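Local structure of protein HTP-2 (Caenorhabditis elegans, 4TZM) at residues E63-N68 with M77-K82; E107-V112 with I122-M127; I227-I232 with Q245-S250. The protein is a meiotic HORMA domain protein of the chromosome axis that binds a closure motif peptide of HTP-3. One frame throughout, in Å; residues are numbered along the deposited sequence.

Interaction 1: E63-N68 with M77-K82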
loop_
_atom_site.group_PDB
_atom_site.type_symbol
_atom_site.label_atom_id
_atom_site.label_comp_id
_atom_site.label_asym_id
_atom_site.label_seq_id
_atom_site.Cartn_x
_atom_site.Cartn_y
_atom_site.Cartn_z
ATOM N N GLU A 63 -0.235 -14.340 15.191
ATOM C CA GLU A 63 -0.401 -13.707 16.501
ATOM C C GLU A 63 -0.333 -12.178 16.412
ATOM O O GLU A 63 -0.966 -11.465 17.197
ATOM C CB GLU A 63 0.662 -14.219 17.481
ATOM C CG GLU A 63 0.219 -15.398 18.350
ATOM C CD GLU A 63 -0.123 -16.641 17.545
ATOM O OE1 GLU A 63 -1.228 -17.189 17.741
ATOM O OE2 GLU A 63 0.712 -17.078 16.726
ATOM N N TYR A 64 0.434 -11.683 15.445
ATOM C CA TYR A 64 0.620 -10.249 15.248
ATOM C C TYR A 64 -0.553 -9.596 14.519
ATOM O O TYR A 64 -0.585 -8.376 14.347
ATOM C CB TYR A 64 1.910 -9.996 14.469
ATOM C CG TYR A 64 3.156 -10.431 15.202
ATOM C CD1 TYR A 64 3.411 -9.996 16.497
ATOM C CD2 TYR A 64 4.069 -11.291 14.608
ATOM C CE1 TYR A 64 4.548 -10.395 17.177
ATOM C CE2 TYR A 64 5.208 -11.696 15.279
ATOM C CZ TYR A 64 5.442 -11.246 16.564
ATOM O OH TYR A 64 6.572 -11.644 17.239
ATOM N N PHE A 65 -1.518 -10.409 14.104
ATOM C CA PHE A 65 -2.626 -9.919 13.294
ATOM C C PHE A 65 -3.987 -10.179 13.921
ATOM O O PHE A 65 -4.107 -10.910 14.900
ATOM C CB PHE A 65 -2.588 -10.561 11.914
ATOM C CG PHE A 65 -1.310 -10.324 11.171
ATOM C CD1 PHE A 65 -1.165 -9.217 10.342
ATOM C CD2 PHE A 65 -0.251 -11.210 11.297
ATOM C CE1 PHE A 65 0.021 -9.004 9.650
ATOM C CE2 PHE A 65 0.934 -11.005 10.613
ATOM C CZ PHE A 65 1.074 -9.902 9.789
ATOM N N SER A 66 -5.015 -9.573 13.340
ATOM C CA SER A 66 -6.388 -9.823 13.750
ATOM C C SER A 66 -7.274 -9.968 12.516
ATOM O O SER A 66 -6.942 -9.462 11.443
ATOM C CB SER A 66 -6.901 -8.701 14.652
ATOM O OG SER A 66 -8.175 -9.032 15.176
ATOM N N LYS A 67 -8.393 -10.671 12.665
ATOM C CA LYS A 67 -9.266 -10.914 11.526
ATOM C C LYS A 67 -10.177 -9.724 11.259
ATOM O O LYS A 67 -10.870 -9.235 12.152
ATOM C CB LYS A 67 -10.103 -12.179 11.730
ATOM C CG LYS A 67 -10.873 -12.592 10.476
ATOM C CD LYS A 67 -11.554 -13.941 10.642
ATOM C CE LYS A 67 -12.215 -14.391 9.345
ATOM N NZ LYS A 67 -12.867 -15.725 9.482
ATOM N N ASN A 68 -10.153 -9.260 10.014
ATOM C CA ASN A 68 -11.031 -8.193 9.565
ATOM C C ASN A 68 -11.731 -8.589 8.275
ATOM O O ASN A 68 -11.372 -9.585 7.647
ATOM C CB ASN A 68 -10.249 -6.895 9.358
ATOM C CG ASN A 68 -10.138 -6.072 10.624
ATOM O OD1 ASN A 68 -11.063 -5.347 10.988
ATOM N ND2 ASN A 68 -8.999 -6.173 11.300
ATOM N N MET A 77 -6.120 -10.316 7.190
ATOM C CA MET A 77 -5.475 -10.159 8.488
ATOM C C MET A 77 -4.775 -8.803 8.584
ATOM O O MET A 77 -3.832 -8.531 7.843
ATOM C CB MET A 77 -4.473 -11.291 8.731
ATOM C CG MET A 77 -5.074 -12.692 8.664
ATOM S SD MET A 77 -6.398 -12.976 9.861
ATOM C CE MET A 77 -5.478 -13.068 11.394
ATOM N N THR A 78 -5.248 -7.954 9.494
ATOM C CA THR A 78 -4.637 -6.644 9.725
ATOM C C THR A 78 -3.826 -6.640 11.015
ATOM O O THR A 78 -4.211 -7.281 11.992
ATOM C CB THR A 78 -5.693 -5.525 9.805
ATOM O OG1 THR A 78 -6.586 -5.784 10.896
ATOM C CG2 THR A 78 -6.477 -5.432 8.501
ATOM N N LEU A 79 -2.711 -5.914 11.016
ATOM C CA LEU A 79 -1.840 -5.845 12.186
ATOM C C LEU A 79 -2.614 -5.400 13.428
ATOM O O LEU A 79 -3.440 -4.490 13.360
ATOM C CB LEU A 79 -0.663 -4.902 11.917
ATOM C CG LEU A 79 0.440 -5.444 10.999
ATOM C CD1 LEU A 79 1.299 -4.313 10.457
ATOM C CD2 LEU A 79 1.303 -6.467 11.731
ATOM N N SER A 80 -2.356 -6.062 14.552
ATOM C CA SER A 80 -3.089 -5.799 15.786
ATOM C C SER A 80 -2.405 -4.724 16.624
ATOM O O SER A 80 -1.189 -4.756 16.815
ATOM C CB SER A 80 -3.239 -7.085 16.602
ATOM O OG SER A 80 -3.993 -6.853 17.779
ATOM N N PHE A 81 -3.195 -3.776 17.123
ATOM C CA PHE A 81 -2.663 -2.667 17.908
ATOM C C PHE A 81 -2.448 -3.049 19.371
ATOM O O PHE A 81 -1.882 -2.275 20.140
ATOM C CB PHE A 81 -3.592 -1.455 17.815
ATOM C CG PHE A 81 -3.554 -0.765 16.482
ATOM C CD1 PHE A 81 -2.605 0.210 16.218
ATOM C CD2 PHE A 81 -4.464 -1.091 15.487
ATOM C CE1 PHE A 81 -2.563 0.849 14.990
ATOM C CE2 PHE A 81 -4.428 -0.457 14.260
ATOM C CZ PHE A 81 -3.475 0.514 14.011
ATOM N N LYS A 82 -2.904 -4.241 19.748
ATOM C CA LYS A 82 -2.717 -4.745 21.105
ATOM C C LYS A 82 -1.337 -5.384 21.264
ATOM O O LYS A 82 -0.719 -5.292 22.324
ATOM C CB LYS A 82 -3.815 -5.748 21.464
ATOM C CG LYS A 82 -5.194 -5.123 21.646
ATOM C CD LYS A 82 -6.281 -6.188 21.718
ATOM C CE LYS A 82 -7.673 -5.568 21.679
ATOM N NZ LYS A 82 -8.736 -6.583 21.427
#

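Interaction 2: E107-V112 with I122-M127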
loop_
_atom_site.group_PDB
_atom_site.type_symbol
_atom_site.label_atom_id
_atom_site.label_comp_id
_atom_site.label_asym_id
_atom_site.label_seq_id
_atom_site.Cartn_x
_atom_site.Cartn_y
_atom_site.Cartn_z
ATOM N N GLU A 107 7.107 6.392 -3.141
ATOM C CA GLU A 107 6.956 4.944 -3.102
ATOM C C GLU A 107 7.277 4.394 -1.720
ATOM O O GLU A 107 8.275 4.780 -1.118
ATOM C CB GLU A 107 7.872 4.279 -4.132
ATOM C CG GLU A 107 7.937 2.762 -4.002
ATOM C CD GLU A 107 8.912 2.115 -4.969
ATOM O OE1 GLU A 107 9.428 2.812 -5.868
ATOM O OE2 GLU A 107 9.164 0.900 -4.828
ATOM N N ILE A 108 6.438 3.497 -1.210
ATOM C CA ILE A 108 6.815 2.724 -0.032
ATOM C C ILE A 108 6.863 1.242 -0.388
ATOM O O ILE A 108 5.931 0.699 -0.989
ATOM C CB ILE A 108 5.862 2.957 1.164
ATOM C CG1 ILE A 108 6.238 2.019 2.314
ATOM C CG2 ILE A 108 4.407 2.773 0.760
ATOM C CD1 ILE A 108 5.485 2.270 3.597
ATOM N N SER A 109 7.968 0.592 -0.038
ATOM C CA SER A 109 8.161 -0.804 -0.400
ATOM C C SER A 109 8.496 -1.685 0.794
ATOM O O SER A 109 9.251 -1.290 1.690
ATOM C CB SER A 109 9.263 -0.929 -1.456
ATOM O OG SER A 109 8.845 -0.380 -2.691
ATOM N N LEU A 110 7.905 -2.874 0.800
ATOM C CA LEU A 110 8.303 -3.931 1.713
ATOM C C LEU A 110 9.414 -4.731 1.046
ATOM O O LEU A 110 9.186 -5.393 0.035
ATOM C CB LEU A 110 7.121 -4.831 2.063
ATOM C CG LEU A 110 7.491 -6.067 2.880
ATOM C CD1 LEU A 110 8.286 -5.661 4.111
ATOM C CD2 LEU A 110 6.253 -6.850 3.278
ATOM N N VAL A 111 10.614 -4.663 1.612
ATOM C CA VAL A 111 11.795 -5.227 0.972
ATOM C C VAL A 111 12.370 -6.410 1.747
ATOM O O VAL A 111 12.691 -6.291 2.928
ATOM C CB VAL A 111 12.884 -4.150 0.805
ATOM C CG1 VAL A 111 14.183 -4.769 0.319
ATOM C CG2 VAL A 111 12.409 -3.064 -0.149
ATOM N N VAL A 112 12.500 -7.549 1.073
ATOM C CA VAL A 112 13.044 -8.745 1.705
ATOM C C VAL A 112 14.430 -9.081 1.157
ATOM O O VAL A 112 14.624 -9.197 -0.052
ATOM C CB VAL A 112 12.114 -9.954 1.514
ATOM C CG1 VAL A 112 12.659 -11.162 2.259
ATOM C CG2 VAL A 112 10.710 -9.617 1.994
ATOM N N ILE A 122 15.489 -9.936 -2.592
ATOM C CA ILE A 122 15.070 -11.203 -3.172
ATOM C C ILE A 122 13.557 -11.191 -3.379
ATOM O O ILE A 122 13.007 -12.040 -4.082
ATOM C CB ILE A 122 15.473 -12.400 -2.285
ATOM C CG1 ILE A 122 14.650 -12.422 -0.993
ATOM C CG2 ILE A 122 16.964 -12.353 -1.971
ATOM C CD1 ILE A 122 14.683 -13.761 -0.272
ATOM N N GLU A 123 12.894 -10.213 -2.764
ATOM C CA GLU A 123 11.452 -10.024 -2.918
ATOM C C GLU A 123 11.043 -8.601 -2.538
ATOM O O GLU A 123 11.477 -8.079 -1.511
ATOM C CB GLU A 123 10.683 -11.038 -2.068
ATOM C CG GLU A 123 9.172 -10.952 -2.202
ATOM C CD GLU A 123 8.468 -12.186 -1.669
ATOM O OE1 GLU A 123 8.480 -13.232 -2.356
ATOM O OE2 GLU A 123 7.902 -12.111 -0.559
ATOM N N VAL A 124 10.213 -7.974 -3.369
ATOM C CA VAL A 124 9.751 -6.610 -3.112
ATOM C C VAL A 124 8.256 -6.441 -3.372
ATOM O O VAL A 124 7.756 -6.816 -4.430
ATOM C CB VAL A 124 10.506 -5.577 -3.981
ATOM C CG1 VAL A 124 9.881 -4.197 -3.836
ATOM C CG2 VAL A 124 11.977 -5.532 -3.613
ATOM N N PHE A 125 7.549 -5.877 -2.399
ATOM C CA PHE A 125 6.180 -5.429 -2.610
ATOM C C PHE A 125 6.141 -3.906 -2.564
ATOM O O PHE A 125 6.341 -3.308 -1.505
ATOM C CB PHE A 125 5.241 -6.028 -1.563
ATOM C CG PHE A 125 4.891 -7.463 -1.821
ATOM C CD1 PHE A 125 5.734 -8.483 -1.406
ATOM C CD2 PHE A 125 3.719 -7.795 -2.486
ATOM C CE1 PHE A 125 5.413 -9.811 -1.646
ATOM C CE2 PHE A 125 3.391 -9.119 -2.730
ATOM C CZ PHE A 125 4.239 -10.130 -2.309
ATOM N N SER A 126 5.893 -3.282 -3.712
ATOM C CA SER A 126 6.000 -1.829 -3.825
ATOM C C SER A 126 4.660 -1.153 -4.091
ATOM O O SER A 126 3.822 -1.670 -4.833
ATOM C CB SER A 126 6.989 -1.459 -4.932
ATOM O OG SER A 126 6.561 -1.955 -6.186
ATOM N N MET A 127 4.466 0.004 -3.470
ATOM C CA MET A 127 3.289 0.826 -3.723
ATOM C C MET A 127 3.725 2.233 -4.135
ATOM O O MET A 127 4.195 3.016 -3.309
ATOM C CB MET A 127 2.384 0.873 -2.486
ATOM C CG MET A 127 0.999 1.455 -2.753
ATOM S SD MET A 127 -0.150 1.290 -1.365
ATOM C CE MET A 127 0.086 -0.427 -0.919
#

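Interaction 3: I227-I232 with Q245-S250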
loop_
_atom_site.group_PDB
_atom_site.type_symbol
_atom_site.label_atom_id
_atom_site.label_comp_id
_atom_site.label_asym_id
_atom_site.label_seq_id
_atom_site.Cartn_x
_atom_site.Cartn_y
_atom_site.Cartn_z
ATOM N N ILE A 227 14.841 -11.181 -12.352
ATOM C CA ILE A 227 13.741 -11.308 -11.406
ATOM C C ILE A 227 12.408 -11.005 -12.092
ATOM O O ILE A 227 12.321 -10.122 -12.946
ATOM C CB ILE A 227 13.952 -10.390 -10.167
ATOM C CG1 ILE A 227 12.959 -10.749 -9.057
ATOM C CG2 ILE A 227 13.874 -8.915 -10.547
ATOM C CD1 ILE A 227 13.338 -10.195 -7.701
ATOM N N GLN A 228 11.379 -11.767 -11.733
ATOM C CA GLN A 228 10.068 -11.630 -12.357
ATOM C C GLN A 228 9.245 -10.516 -11.718
ATOM O O GLN A 228 9.444 -10.173 -10.555
ATOM C CB GLN A 228 9.305 -12.955 -12.289
ATOM C CG GLN A 228 9.805 -14.010 -13.268
ATOM C CD GLN A 228 9.632 -13.591 -14.720
ATOM O OE1 GLN A 228 8.773 -12.772 -15.046
ATOM N NE2 GLN A 228 10.456 -14.151 -15.599
ATOM N N SER A 229 8.315 -9.965 -12.494
ATOM C CA SER A 229 7.523 -8.815 -12.067
ATOM C C SER A 229 6.038 -8.996 -12.372
ATOM O O SER A 229 5.657 -9.200 -13.525
ATOM C CB SER A 229 8.036 -7.542 -12.745
ATOM O OG SER A 229 7.125 -6.468 -12.587
ATOM N N VAL A 230 5.203 -8.910 -11.342
ATOM C CA VAL A 230 3.762 -9.056 -11.521
ATOM C C VAL A 230 2.999 -7.884 -10.888
ATOM O O VAL A 230 3.377 -7.368 -9.840
ATOM C CB VAL A 230 3.260 -10.409 -10.939
ATOM C CG1 VAL A 230 3.380 -10.440 -9.423
ATOM C CG2 VAL A 230 1.827 -10.694 -11.379
ATOM N N THR A 231 1.931 -7.456 -11.555
ATOM C CA THR A 231 1.115 -6.337 -11.098
ATOM C C THR A 231 -0.060 -6.825 -10.254
ATOM O O THR A 231 -0.820 -7.691 -10.676
ATOM C CB THR A 231 0.589 -5.511 -12.295
ATOM O OG1 THR A 231 1.694 -4.958 -13.020
ATOM C CG2 THR A 231 -0.318 -4.382 -11.825
ATOM N N ILE A 232 -0.200 -6.272 -9.056
ATOM C CA ILE A 232 -1.267 -6.669 -8.143
ATOM C C ILE A 232 -2.536 -5.880 -8.431
ATOM O O ILE A 232 -3.643 -6.421 -8.381
ATOM C CB ILE A 232 -0.852 -6.467 -6.663
ATOM C CG1 ILE A 232 0.172 -7.520 -6.242
ATOM C CG2 ILE A 232 -2.054 -6.537 -5.733
ATOM C CD1 ILE A 232 1.593 -7.151 -6.565
ATOM N N GLN A 245 2.948 -3.444 -6.977
ATOM C CA GLN A 245 3.750 -4.348 -7.795
ATOM C C GLN A 245 4.505 -5.342 -6.925
ATOM O O GLN A 245 4.749 -5.086 -5.748
ATOM C CB GLN A 245 4.738 -3.555 -8.654
ATOM C CG GLN A 245 4.439 -3.566 -10.139
ATOM C CD GLN A 245 5.238 -2.525 -10.905
ATOM O OE1 GLN A 245 5.843 -1.632 -10.312
ATOM N NE2 GLN A 245 5.238 -2.634 -12.229
ATOM N N CYS A 246 4.870 -6.480 -7.504
ATOM C CA CYS A 246 5.661 -7.469 -6.786
ATOM C C CYS A 246 6.784 -8.001 -7.659
ATOM O O CYS A 246 6.542 -8.546 -8.735
ATOM C CB CYS A 246 4.784 -8.627 -6.299
ATOM S SG CYS A 246 5.685 -9.973 -5.475
ATOM N N TRP A 247 8.014 -7.806 -7.198
ATOM C CA TRP A 247 9.172 -8.485 -7.758
ATOM C C TRP A 247 9.533 -9.613 -6.805
ATOM O O TRP A 247 9.464 -9.438 -5.588
ATOM C CB TRP A 247 10.353 -7.530 -7.934
ATOM C CG TRP A 247 10.199 -6.555 -9.059
ATOM C CD1 TRP A 247 10.432 -6.790 -10.382
ATOM C CD2 TRP A 247 9.800 -5.182 -8.959
ATOM N NE1 TRP A 247 10.193 -5.652 -11.115
ATOM C CE2 TRP A 247 9.804 -4.651 -10.264
ATOM C CE3 TRP A 247 9.434 -4.353 -7.894
ATOM C CZ2 TRP A 247 9.457 -3.326 -10.532
ATOM C CZ3 TRP A 247 9.091 -3.038 -8.162
ATOM C CH2 TRP A 247 9.105 -2.538 -9.469
ATOM N N SER A 248 9.907 -10.773 -7.334
ATOM C CA SER A 248 10.185 -11.902 -6.455
ATOM C C SER A 248 11.086 -12.967 -7.072
ATOM O O SER A 248 10.963 -13.304 -8.248
ATOM C CB SER A 248 8.868 -12.546 -6.005
ATOM O OG SER A 248 9.092 -13.470 -4.955
ATOM N N LYS A 249 11.996 -13.486 -6.256
ATOM C CA LYS A 249 12.793 -14.646 -6.621
ATOM C C LYS A 249 11.926 -15.897 -6.557
ATOM O O LYS A 249 12.207 -16.900 -7.214
ATOM C CB LYS A 249 13.997 -14.800 -5.689
ATOM C CG LYS A 249 15.160 -13.864 -5.974
ATOM C CD LYS A 249 15.775 -14.151 -7.333
ATOM C CE LYS A 249 17.236 -13.727 -7.373
ATOM N NZ LYS A 249 17.836 -13.891 -8.727
ATOM N N SER A 250 10.863 -15.819 -5.763
ATOM C CA SER A 250 10.015 -16.971 -5.475
ATOM C C SER A 250 8.936 -17.200 -6.536
ATOM O O SER A 250 8.006 -17.981 -6.326
ATOM C CB SER A 250 9.360 -16.803 -4.101
ATOM O OG SER A 250 10.323 -16.510 -3.104
#

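Interaction 1: E63-N68 with M77-K82
A short antiparallel beta hairpin of the HORMA domain joins strands 65-69 and 75-79, whose short segments run at 134°, well off strict antiparallel. Three backbone hydrogen bonds link 63-68 to 77-82. Ser66 and Thr78 form the hydrogen-bonded pair: Ser66 N reaches Thr78 O at 2.8 Å, in the carbonyl plane, and Thr78 N returns to Ser66 O. Where the strand gives way to loop, Ser80 N binds Tyr64 O at 2.9 Å with the donor above the carbonyl plane. The apolar contacts centre on Phe65, whose CG stands beside its own backbone N (chi1 -58°), which sets the ring alongside Leu79. Its CB meets Met77 CB at 3.8 Å, and its CE1 lies against Leu79 CD2 at 3.5 Å. Leu54 and Arg55 of helix 35-56 also touch the Phe65 side chain. An alanine in place of Phe65 would remove the ring that lies against Leu79, and would probably loosen the packing of the hairpin on helix 35-56. Met77 bends at chi2 and chi3, so its sulphur and methyl fold back over the partner strand. Among the polar side chains, Asn68 crosses Thr78 at about a right angle, placing Asn68 ND2 2.5 Å from Thr78 OG1.

Interaction 2: E107-V112 with I122-M127
Strands 107-112 and 123-127 run antiparallel at 166°, their axes approaching to 4.5 Å, with hydrogen-bonded pairs Ile108-Met127, Leu110-Phe125 and Val112-Glu123 alternating with non-hydrogen-bonded Ser109-Ser126 and Val111-Val124. The central pair is the most regular: Leu110 N to Phe125 O (2.8 Å) and the return bond from Phe125 N both lie in the carbonyl plane. At Ile108-Met127 both donors stand 28° above the carbonyl planes. At the other end Val112 O takes Ile122 N at 2.8 Å, nearly along the C=O axis, and only a weak bond from Glu123 N at 3.4 Å, while Val112 N gives a strong bond to Glu123 O.

Leu110, Phe125, Ile108, Met127, Val112 and Glu123 share one face. Leu110 CB and Phe125 CB sit 4.3 Å apart, and both side chains touch Val53 of helix 35-56. Val112 CG1 meets Ile122 CG1 at 4.0 Å, the two side chains crossing obliquely; Ile122 CG1 takes the crowded position between N and carbonyl carbon (chi1 70°), which lays it against Val112 O. The buried carboxylate of Glu123 forms a salt bridge to Arg57 and is hydrogen-bonded to Ser248, and Glu123 OE2 lies in plane at the edge of the Phe125 ring. These partners would probably stabilise its charged form.

The opposite face carries Ser109, Ser126, Val111 and Val124. Glu107 reaches along it with an extended chain, and its OE2, hydrogen-bonded to Tyr221, packs 3.2 Å from Ser126 CB. Ser109 OG comes to the same CB at 3.1 Å.

With Ile122 and Glu123 both facing Val112, the arrangement is a classic beta bulge at the loop end of the hairpin, within the main antiparallel sheet of the HORMA domain.

Interaction 3: I227-I232 with Q245-S250
Trp247 lies over the strand that precedes it in this antiparallel hairpin, and its side chain is one of the main contributors to the contact between 227-232 and 245-250. Its CB rests 3.8 Å from Gln228 O and also touches Ile227 CD1, the two side chains crossing at about a right angle. CG stays beside its own backbone N (chi1 -73°), which directs the ring across the partner strand. CD1 approaches Ser229 CB at 3.4 Å, with Gln228 O and Ile227 CG2 also near it. NE1 comes still closer to Ser229 CB, at 3.3 Å; Ser229 OG is close by, but the angle is too poor for a hydrogen bond. CE2 passes more loosely by Ser229, while on the six-membered ring CZ3 packs on Ser126 of strand 123-133.

Beneath this, the backbone pair Val230-Cys246 is closed by two bonds: Val230 N to Cys246 O is almost straight (171°), and Cys246 N to Val230 O measures 2.9 Å. Ser248 N to Gln228 O is a weak bond, and Ile227 CG1 lies 3.3 Å from Ser248 O. On the face away from Trp247, Cys246 CB packs against both Val230 CG1 and Ile232 CD1, the latter at 3.5 Å. Ser248 OG, bonded also to Glu123, accepts from Ser250 N in an ST turn.

Helix 164-185 covers this Cys246 face through Leu181, Ile174 and Val178, while strand 240-248 pairs on its other edge with strand 123-133.

Overall arrangement
Interactions 2 and 3 belong to one antiparallel sheet, their centres about 10 Å apart, because strands 123-133 and 240-248 are neighbours in it. The join is direct: Val124 N probably bonds to Trp247 O at 2.8 Å, and Phe125 CZ packs on Cys246 SG at 3.5 Å. Interaction 1 is a separate two-stranded hairpin, with its centre about 21 Å from that of interaction 2 and about 25 Å from that of interaction 3, touching neither. Helix 35-56 spans the gap: Leu54 meets Phe65 of interaction 1 and Leu110 of interaction 2. Along the chain the three hairpins follow in series.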